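Local coordinates for tail fiber protein (Acinetobacter phage AM24, PDB 5W5P) that probably recognises, and may cleave, the capsular polysaccharide of its Acinetobacter baumannii host as the trimeric tailspike of the phage, at the interface of chains A and B. Residues are numbered along the deposited sequence; one frame, centred on the assembly and turned at random. Chains: chain A/B, Tail fiber protein.

Contact 1: the interface of chains A and B. Residues chain A 446-448, 451-452, 616; chain B 425-426, 443-445.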
ATOM      1  N   HIS A 446      15.862  17.272 -11.015  1.00 36.93           N
ATOM      2  CA  HIS A 446      17.045  18.087 -10.735  1.00 37.16           C
ATOM      3  C   HIS A 446      17.810  17.581  -9.522  1.00 37.94           C
ATOM      4  O   HIS A 446      19.023  17.802  -9.420  1.00 40.84           O
ATOM      5  CB  HIS A 446      16.656  19.556 -10.542  1.00 36.15           C
ATOM      6  CG  HIS A 446      15.970  19.844  -9.242  1.00 37.51           C
ATOM      7  ND1 HIS A 446      16.656  20.027  -8.061  1.00 37.75           N
ATOM      8  CD2 HIS A 446      14.659  20.001  -8.943  1.00 37.51           C
ATOM      9  CE1 HIS A 446      15.798  20.273  -7.088  1.00 37.32           C
ATOM     10  NE2 HIS A 446      14.578  20.264  -7.598  1.00 38.79           N
ATOM     11  N   THR A 447      17.122  16.902  -8.601  1.00 34.98           N
ATOM     12  CA  THR A 447      17.783  16.361  -7.417  1.00 36.90           C
ATOM     13  C   THR A 447      18.841  15.329  -7.788  1.00 41.18           C
ATOM     14  O   THR A 447      19.910  15.279  -7.173  1.00 43.36           O
ATOM     15  CB  THR A 447      16.745  15.744  -6.482  1.00 39.39           C
ATOM     16  OG1 THR A 447      15.967  14.789  -7.214  1.00 42.35           O
ATOM     17  CG2 THR A 447      15.822  16.821  -5.926  1.00 33.27           C
ATOM     18  N   GLU A 448      18.558  14.490  -8.789  1.00 42.99           N
ATOM     19  CA  GLU A 448      19.528  13.494  -9.234  1.00 39.69           C
ATOM     20  C   GLU A 448      20.710  14.127  -9.961  1.00 44.64           C
ATOM     21  O   GLU A 448      21.736  13.464 -10.152  1.00 34.55           O
ATOM     22  CB  GLU A 448      18.831  12.460 -10.121  1.00 37.53           C
ATOM     23  CG  GLU A 448      17.676  11.742  -9.409  1.00 37.89           C
ATOM     24  CD  GLU A 448      17.174  10.513 -10.147  1.00 41.34           C
ATOM     25  OE1 GLU A 448      17.458  10.363 -11.355  1.00 41.41           O
ATOM     26  OE2 GLU A 448      16.489   9.690  -9.509  1.00 44.06           O
ATOM     27  N   VAL A 451      21.375  19.171  -7.861  1.00 42.89           N
ATOM     28  CA  VAL A 451      20.922  20.556  -7.808  1.00 34.85           C
ATOM     29  C   VAL A 451      19.959  20.696  -6.639  1.00 46.51           C
ATOM     30  O   VAL A 451      19.033  19.887  -6.489  1.00 47.19           O
ATOM     31  CB  VAL A 451      20.248  20.969  -9.127  1.00 34.63           C
ATOM     32  CG1 VAL A 451      19.640  22.355  -9.008  1.00 34.70           C
ATOM     33  CG2 VAL A 451      21.247  20.912 -10.283  1.00 35.75           C
ATOM     34  N   THR A 452      20.177  21.712  -5.804  1.00 41.77           N
ATOM     35  CA  THR A 452      19.337  21.955  -4.639  1.00 42.28           C
ATOM     36  C   THR A 452      18.938  23.424  -4.588  1.00 42.68           C
ATOM     37  O   THR A 452      19.694  24.308  -5.005  1.00 44.05           O
ATOM     38  CB  THR A 452      20.043  21.548  -3.326  1.00 42.75           C
ATOM     39  OG1 THR A 452      19.208  21.862  -2.203  1.00 41.94           O
ATOM     40  CG2 THR A 452      21.379  22.268  -3.178  1.00 42.78           C
ATOM     41  N   VAL A 616      26.013  16.193  -2.670  1.00 37.23           N
ATOM     42  CA  VAL A 616      24.779  16.259  -3.439  1.00 36.50           C
ATOM     43  C   VAL A 616      23.986  17.531  -3.162  1.00 41.06           C
ATOM     44  O   VAL A 616      23.126  17.892  -3.983  1.00 41.30           O
ATOM     45  CB  VAL A 616      23.899  15.013  -3.202  1.00 39.31           C
ATOM     46  CG1 VAL A 616      24.501  13.804  -3.906  1.00 39.45           C
ATOM     47  CG2 VAL A 616      23.736  14.747  -1.715  1.00 41.18           C
TER
ATOM     48  N   VAL B 425      19.151  11.475  -2.319  1.00 43.73           N
ATOM     49  CA  VAL B 425      19.148  12.497  -3.350  1.00 44.10           C
ATOM     50  C   VAL B 425      17.774  13.141  -3.511  1.00 41.57           C
ATOM     51  O   VAL B 425      17.677  14.363  -3.646  1.00 41.66           O
ATOM     52  CB  VAL B 425      19.660  11.913  -4.685  1.00 46.52           C
ATOM     53  CG1 VAL B 425      19.082  12.655  -5.853  1.00 52.05           C
ATOM     54  CG2 VAL B 425      21.185  11.986  -4.725  1.00 45.07           C
ATOM     55  N   THR B 426      16.702  12.355  -3.478  1.00 38.75           N
ATOM     56  CA  THR B 426      15.349  12.865  -3.680  1.00 38.20           C
ATOM     57  C   THR B 426      14.520  12.634  -2.426  1.00 36.74           C
ATOM     58  O   THR B 426      14.411  11.498  -1.952  1.00 37.73           O
ATOM     59  CB  THR B 426      14.667  12.193  -4.879  1.00 39.11           C
ATOM     60  OG1 THR B 426      15.497  12.312  -6.044  1.00 36.67           O
ATOM     61  CG2 THR B 426      13.312  12.835  -5.152  1.00 31.99           C
ATOM     62  N   PRO B 443      19.416  17.241  -1.230  1.00 39.91           N
ATOM     63  CA  PRO B 443      18.807  18.288  -2.059  1.00 38.53           C
ATOM     64  C   PRO B 443      17.388  18.599  -1.607  1.00 38.63           C
ATOM     65  O   PRO B 443      16.673  17.742  -1.084  1.00 36.31           O
ATOM     66  CB  PRO B 443      18.825  17.684  -3.471  1.00 36.51           C
ATOM     67  CG  PRO B 443      19.901  16.645  -3.432  1.00 37.92           C
ATOM     68  CD  PRO B 443      19.871  16.091  -2.034  1.00 39.85           C
ATOM     69  N   LYS B 444      16.994  19.854  -1.800  1.00 42.33           N
ATOM     70  CA  LYS B 444      15.639  20.315  -1.534  1.00 39.06           C
ATOM     71  C   LYS B 444      14.929  20.518  -2.864  1.00 39.93           C
ATOM     72  O   LYS B 444      15.429  21.246  -3.728  1.00 38.54           O
ATOM     73  CB  LYS B 444      15.648  21.613  -0.720  1.00 36.05           C
ATOM     74  CG  LYS B 444      14.269  22.232  -0.518  1.00 38.04           C
ATOM     75  CD  LYS B 444      14.344  23.654   0.033  1.00 40.34           C
ATOM     76  CE  LYS B 444      14.330  23.667   1.556  1.00 46.92           C
ATOM     77  NZ  LYS B 444      13.007  23.220   2.096  1.00 51.52           N
ATOM     78  N   LEU B 445      13.781  19.861  -3.036  1.00 41.63           N
ATOM     79  CA  LEU B 445      13.020  19.991  -4.273  1.00 39.04           C
ATOM     80  C   LEU B 445      12.635  21.446  -4.510  1.00 37.16           C
ATOM     81  O   LEU B 445      12.334  22.185  -3.568  1.00 39.94           O
ATOM     82  CB  LEU B 445      11.769  19.109  -4.219  1.00 39.05           C
ATOM     83  CG  LEU B 445      11.161  18.662  -5.554  1.00 37.85           C
ATOM     84  CD1 LEU B 445      12.169  17.876  -6.375  1.00 39.30           C
ATOM     85  CD2 LEU B 445       9.895  17.842  -5.331  1.00 36.39           C
TER
HETATM   86  O   HOH W   1      15.915  10.030  -6.893  1.00 36.12           O

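Contact 2: the interface of chains A and B. Residues chain A 58, 60-61; chain B 56, 72, 101.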
ATOM      1  N   TYR A  58     -29.388 -40.384  15.176  1.00 47.15           N
ATOM      2  CA  TYR A  58     -28.248 -40.176  14.297  1.00 47.24           C
ATOM      3  C   TYR A  58     -28.375 -41.070  13.072  1.00 50.02           C
ATOM      4  O   TYR A  58     -28.559 -42.285  13.202  1.00 51.70           O
ATOM      5  CB  TYR A  58     -26.934 -40.461  15.028  1.00 47.53           C
ATOM      6  CG  TYR A  58     -25.734 -40.400  14.121  1.00 46.79           C
ATOM      7  CD1 TYR A  58     -25.162 -41.559  13.622  1.00 42.87           C
ATOM      8  CD2 TYR A  58     -25.181 -39.180  13.744  1.00 46.16           C
ATOM      9  CE1 TYR A  58     -24.076 -41.514  12.785  1.00 44.68           C
ATOM     10  CE2 TYR A  58     -24.087 -39.126  12.900  1.00 43.92           C
ATOM     11  CZ  TYR A  58     -23.540 -40.298  12.426  1.00 46.56           C
ATOM     12  OH  TYR A  58     -22.451 -40.269  11.586  1.00 51.50           O
ATOM     13  N   GLY A  60     -26.310 -42.449   9.843  1.00 48.59           N
ATOM     14  CA  GLY A  60     -24.886 -42.623   9.595  1.00 44.02           C
ATOM     15  C   GLY A  60     -24.416 -41.999   8.293  1.00 41.79           C
ATOM     16  O   GLY A  60     -23.344 -41.396   8.239  1.00 41.76           O
ATOM     17  N   GLN A  61     -25.196 -42.153   7.229  1.00 41.93           N
ATOM     18  CA  GLN A  61     -24.812 -41.700   5.896  1.00 46.42           C
ATOM     19  C   GLN A  61     -26.071 -41.631   5.034  1.00 48.62           C
ATOM     20  O   GLN A  61     -27.185 -41.871   5.513  1.00 48.30           O
ATOM     21  CB  GLN A  61     -23.741 -42.615   5.287  1.00 43.08           C
ATOM     22  CG  GLN A  61     -24.131 -44.085   5.214  1.00 46.29           C
ATOM     23  CD  GLN A  61     -22.931 -45.010   5.128  1.00 50.79           C
ATOM     24  OE1 GLN A  61     -21.984 -44.895   5.907  1.00 54.39           O
ATOM     25  NE2 GLN A  61     -22.962 -45.930   4.170  1.00 51.42           N
TER
ATOM     26  N   THR B  56     -22.651 -46.966  13.708  1.00 49.81           N
ATOM     27  CA  THR B  56     -21.909 -45.827  14.233  1.00 48.82           C
ATOM     28  C   THR B  56     -22.141 -45.748  15.735  1.00 48.53           C
ATOM     29  O   THR B  56     -23.291 -45.706  16.188  1.00 49.26           O
ATOM     30  CB  THR B  56     -22.320 -44.518  13.557  1.00 48.51           C
ATOM     31  OG1 THR B  56     -22.261 -44.666  12.133  1.00 49.54           O
ATOM     32  CG2 THR B  56     -21.375 -43.399  13.975  1.00 50.47           C
ATOM     33  N   LEU B  72     -17.314 -39.956  16.785  1.00 47.00           N
ATOM     34  CA  LEU B  72     -18.105 -41.032  16.205  1.00 46.86           C
ATOM     35  C   LEU B  72     -17.215 -41.961  15.388  1.00 44.52           C
ATOM     36  O   LEU B  72     -16.316 -41.510  14.673  1.00 45.52           O
ATOM     37  CB  LEU B  72     -19.216 -40.469  15.314  1.00 46.07           C
ATOM     38  CG  LEU B  72     -20.298 -39.607  15.967  1.00 45.85           C
ATOM     39  CD1 LEU B  72     -20.963 -38.727  14.920  1.00 40.49           C
ATOM     40  CD2 LEU B  72     -21.336 -40.473  16.680  1.00 40.10           C
ATOM     41  N   LYS B 101     -15.635 -40.715  11.974  1.00 42.19           N
ATOM     42  CA  LYS B 101     -16.412 -39.881  11.064  1.00 40.42           C
ATOM     43  C   LYS B 101     -15.916 -38.449  11.212  1.00 43.08           C
ATOM     44  O   LYS B 101     -16.082 -37.837  12.271  1.00 43.62           O
ATOM     45  CB  LYS B 101     -17.903 -39.977  11.375  1.00 46.49           C
ATOM     46  CG  LYS B 101     -18.472 -41.394  11.358  1.00 50.52           C
ATOM     47  CD  LYS B 101     -19.291 -41.644  10.103  1.00 54.28           C
ATOM     48  CE  LYS B 101     -20.490 -42.534  10.391  1.00 54.79           C
ATOM     49  NZ  LYS B 101     -21.353 -42.677   9.188  1.00 54.66           N
TER

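Contact 3: the interface of chains A and B. Residues chain A 514, 545-547; chain B 518-520, 538-540.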
ATOM      1  N   VAL A 514      14.804  42.987  -9.389  1.00 48.35           N
ATOM      2  CA  VAL A 514      15.333  41.639  -9.216  1.00 46.46           C
ATOM      3  C   VAL A 514      16.748  41.607  -9.779  1.00 47.56           C
ATOM      4  O   VAL A 514      17.013  42.158 -10.853  1.00 50.59           O
ATOM      5  CB  VAL A 514      14.427  40.577  -9.877  1.00 43.57           C
ATOM      6  CG1 VAL A 514      14.072  40.977 -11.296  1.00 44.52           C
ATOM      7  CG2 VAL A 514      15.077  39.194  -9.842  1.00 40.00           C
ATOM      8  N   THR A 545      16.923  43.964 -13.511  1.00 51.03           N
ATOM      9  CA  THR A 545      15.820  44.721 -14.082  1.00 54.48           C
ATOM     10  C   THR A 545      14.980  45.266 -12.940  1.00 53.75           C
ATOM     11  O   THR A 545      14.884  44.653 -11.874  1.00 52.99           O
ATOM     12  CB  THR A 545      14.959  43.878 -15.035  1.00 54.19           C
ATOM     13  OG1 THR A 545      13.786  44.614 -15.406  1.00 62.79           O
ATOM     14  CG2 THR A 545      14.544  42.583 -14.390  1.00 46.11           C
ATOM     15  N   GLN A 546      14.387  46.433 -13.171  1.00 51.40           N
ATOM     16  CA  GLN A 546      13.559  47.086 -12.173  1.00 48.87           C
ATOM     17  C   GLN A 546      12.401  47.775 -12.868  1.00 48.50           C
ATOM     18  O   GLN A 546      12.490  48.142 -14.042  1.00 45.67           O
ATOM     19  CB  GLN A 546      14.354  48.106 -11.347  1.00 49.85           C
ATOM     20  CG  GLN A 546      14.772  49.355 -12.111  1.00 52.57           C
ATOM     21  CD  GLN A 546      15.795  50.181 -11.357  1.00 51.89           C
ATOM     22  OE1 GLN A 546      15.655  50.427 -10.158  1.00 53.64           O
ATOM     23  NE2 GLN A 546      16.841  50.602 -12.055  1.00 51.74           N
ATOM     24  N   LEU A 547      11.308  47.937 -12.137  1.00 52.18           N
ATOM     25  CA  LEU A 547      10.174  48.689 -12.644  1.00 52.86           C
ATOM     26  C   LEU A 547      10.420  50.179 -12.438  1.00 51.53           C
ATOM     27  O   LEU A 547      10.831  50.605 -11.355  1.00 50.16           O
ATOM     28  CB  LEU A 547       8.888  48.247 -11.948  1.00 50.67           C
ATOM     29  CG  LEU A 547       8.263  46.993 -12.553  1.00 49.04           C
ATOM     30  CD1 LEU A 547       7.556  46.168 -11.484  1.00 45.89           C
ATOM     31  CD2 LEU A 547       7.312  47.367 -13.682  1.00 45.47           C
TER
ATOM     32  N   SER B 518      14.660  38.154 -17.897  1.00 44.66           N
ATOM     33  CA  SER B 518      14.352  38.215 -16.476  1.00 48.33           C
ATOM     34  C   SER B 518      13.230  39.223 -16.254  1.00 52.97           C
ATOM     35  O   SER B 518      13.198  40.278 -16.895  1.00 58.35           O
ATOM     36  CB  SER B 518      15.594  38.603 -15.663  1.00 54.01           C
ATOM     37  OG  SER B 518      15.457  38.243 -14.300  1.00 59.63           O
ATOM     38  N   LEU B 519      12.302  38.893 -15.350  1.00 51.46           N
ATOM     39  CA  LEU B 519      11.108  39.693 -15.113  1.00 47.53           C
ATOM     40  C   LEU B 519      10.930  39.987 -13.631  1.00 50.66           C
ATOM     41  O   LEU B 519      11.337  39.204 -12.770  1.00 57.50           O
ATOM     42  CB  LEU B 519       9.833  38.988 -15.598  1.00 45.14           C
ATOM     43  CG  LEU B 519       9.810  38.374 -16.987  1.00 47.38           C
ATOM     44  CD1 LEU B 519       8.520  37.608 -17.189  1.00 47.24           C
ATOM     45  CD2 LEU B 519       9.941  39.467 -18.009  1.00 52.63           C
ATOM     46  N   VAL B 520      10.276  41.110 -13.348  1.00 48.37           N
ATOM     47  CA  VAL B 520       9.757  41.411 -12.020  1.00 47.48           C
ATOM     48  C   VAL B 520       8.318  41.888 -12.185  1.00 48.42           C
ATOM     49  O   VAL B 520       8.026  42.695 -13.073  1.00 48.07           O
ATOM     50  CB  VAL B 520      10.617  42.464 -11.288  1.00 46.22           C
ATOM     51  CG1 VAL B 520      10.875  43.672 -12.184  1.00 42.93           C
ATOM     52  CG2 VAL B 520       9.970  42.876  -9.972  1.00 45.70           C
ATOM     53  N   ALA B 538       8.540  44.484 -15.688  1.00 54.73           N
ATOM     54  CA  ALA B 538       9.758  44.997 -16.298  1.00 49.62           C
ATOM     55  C   ALA B 538      10.608  43.811 -16.730  1.00 49.37           C
ATOM     56  O   ALA B 538      10.843  42.892 -15.938  1.00 53.16           O
ATOM     57  CB  ALA B 538      10.533  45.893 -15.332  1.00 45.48           C
ATOM     58  N   ALA B 539      11.053  43.826 -17.980  1.00 47.99           N
ATOM     59  CA  ALA B 539      11.828  42.745 -18.565  1.00 46.38           C
ATOM     60  C   ALA B 539      13.229  43.224 -18.926  1.00 46.07           C
ATOM     61  O   ALA B 539      13.461  44.406 -19.182  1.00 46.41           O
ATOM     62  CB  ALA B 539      11.140  42.194 -19.819  1.00 46.55           C
ATOM     63  N   SER B 540      14.163  42.278 -18.964  1.00 45.46           N
ATOM     64  CA  SER B 540      15.531  42.583 -19.352  1.00 44.78           C
ATOM     65  C   SER B 540      16.108  41.388 -20.092  1.00 45.13           C
ATOM     66  O   SER B 540      16.014  40.257 -19.611  1.00 48.08           O
ATOM     67  CB  SER B 540      16.384  42.920 -18.130  1.00 46.10           C
ATOM     68  OG  SER B 540      17.681  43.327 -18.513  1.00 51.84           O
TER

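Contact 1: the interface of chains A and B
A:Thr447 fits between B:Val425, B:Thr426, B:Pro443 and B:Leu445 where two chains of this trimeric tailspike meet, past the end of its beta-helix repeats. It sits on the 3-10 helix 446-449 and hides 68 Å² against the neighbour. On the tightly packed side its methyl CG2, beside its own backbone N, lies 3.8 Å from B:Leu445 CD1 and also reaches the ring of B:Pro443. The same methyl lies over one face of the A:His446 imidazole, toward its rim, while the ring edge faces B:Lys444 O, the peptide oxygen, with CE1 at 3.5 Å. A:His446 ND1 donates to A:Val451 O at 2.9 Å; the acceptor is in the ring plane but the donor stands above the carbonyl plane, a bond that fixes the turn of the ring. Nearby, A:Thr452 OG1, held anti to its backbone N (chi1 177°), accepts a hydrogen bond from B:Lys444 N at 3.0 Å, fairly straight (161° at H). B:Pro443 packs beside it, its CG 3.5 Å from A:Val616 O, and B:Val425 CG2 meets A:Val616 CG1 at 3.9 Å. On the other side a water takes part. There the hydroxyls A:Thr447 OG1 and B:Thr426 OG1 hydrogen-bond at 2.8 Å, their side chains crossing at about a right angle. B:Thr426 OG1 also contacts a water that is 2.7 Å from the carboxylate oxygen A:Glu448 OE2, so the extended glutamate is joined to the partner through solvent.

Contact 2: the interface of chains A and B
A:Tyr58 pushes its phenol ring among B:Thr56, B:Leu72 and B:Lys101, hiding 79 Å² in the N-terminal part of this trimeric tailspike, ahead of the beta-helix. The ring leaves strand 56-59 with CG anti to the backbone N (chi1 174°), which carries its far end across to the neighbouring chain. Two methyls stand to the same side of the ring plane, B:Leu72 CD1 by the CE2 edge and B:Thr56 CG2 outside the CE1 edge. The leucine, from strand 71-75, approaches tip to tip, and its CD1 reaches CE2 of A:Tyr58 at 3.7 Å. The side chain of B:Thr56 crosses that of the tyrosine at about a right angle, its CG2 resting 3.5 Å from A:Tyr58 CE1. B:Lys101, with 39 Å² hidden, lies at the phenol tip. Its aliphatic chain, bent at chi2 and chi3, runs obliquely past the hydroxyl, with CE 3.2 Å from A:Tyr58 OH, near the level of the ring. The ammonium group then continues beyond the tyrosine to the main chain of A:Gly60, whose carbonyl the positive charge of the lysine would probably polarise. There B:Lys101 NZ donates a short hydrogen bond of 2.6 Å to A:Gly60 O. The nitrogen sits above the carbonyl plane, 45° out of it, with a C=O...N angle of 115°, and so is not aligned with a lone pair.

Contact 3: the interface of chains A and B
A:Thr545 abuts B:Ala538 and B:Ser540 in the beta-rich C-terminal domain of the tailspike, at a patch where no hydrogen bond or salt bridge joins the chains. Carbon-to-carbon packing comes first. A:Thr545 CB meets B:Ser540 CB at 3.5 Å, and the threonine hides 73 Å² in all. A:Leu547, just past the end of its strand, sets CG against the methyl B:Ala538 CB at 3.8 Å. Next to A:Thr545 on the adjoining strand, A:Val514 slides past B:Val520 in the opposite direction, CG1 of A:Val514 touching CB of B:Val520 at 3.8 Å. That methyl stands between the backbone N and the carbonyl carbon (chi1 49°), which turns it toward B:Val520 and B:Leu519 O. A second kind of contact sets carbon against polar backbone. A:Val514 CG1 also rests 3.6 Å from B:Leu519 O, and A:Thr545 CG2 faces B:Ser518 O at 3.7 Å. In the reverse sense, the methyl B:Ala538 CB lies against the peptide oxygen A:Gln546 O. The third kind involves the threonine hydroxyl: with OG1 anti to its backbone N (chi1 171°), it points at B:Ala538, yet A:Thr545 OG1 remains 3.5 Å from B:Ala538 O, too long for a hydrogen bond. In the fold, strands 509-523 and 535-546 lie side by side in each chain; A:Val514, A:Thr545 and A:Gln546, with A:Leu547 just after the strand, face B:Ser518 to B:Val520 and B:Ala538 to B:Ser540.

Contact 2 lies about 74 Å from contact 1 and 96 Å from contact 3, measured between the centres of their C-alpha atoms; contacts 1 and 3 are about 28 Å apart. The neighbouring chains thus touch before the beta-helix, just beyond it and in the C-terminal domain. No residue is shared among the three contacts. Within contact 2 both chains use strand 56-59, and within contact 3 both use strands 509-523 and 535-546, but with different residues. Such unlike surfaces, in an interface that is not an exact two-fold, suit a trimer in which each contact can recur, probably steadying the spike along its length.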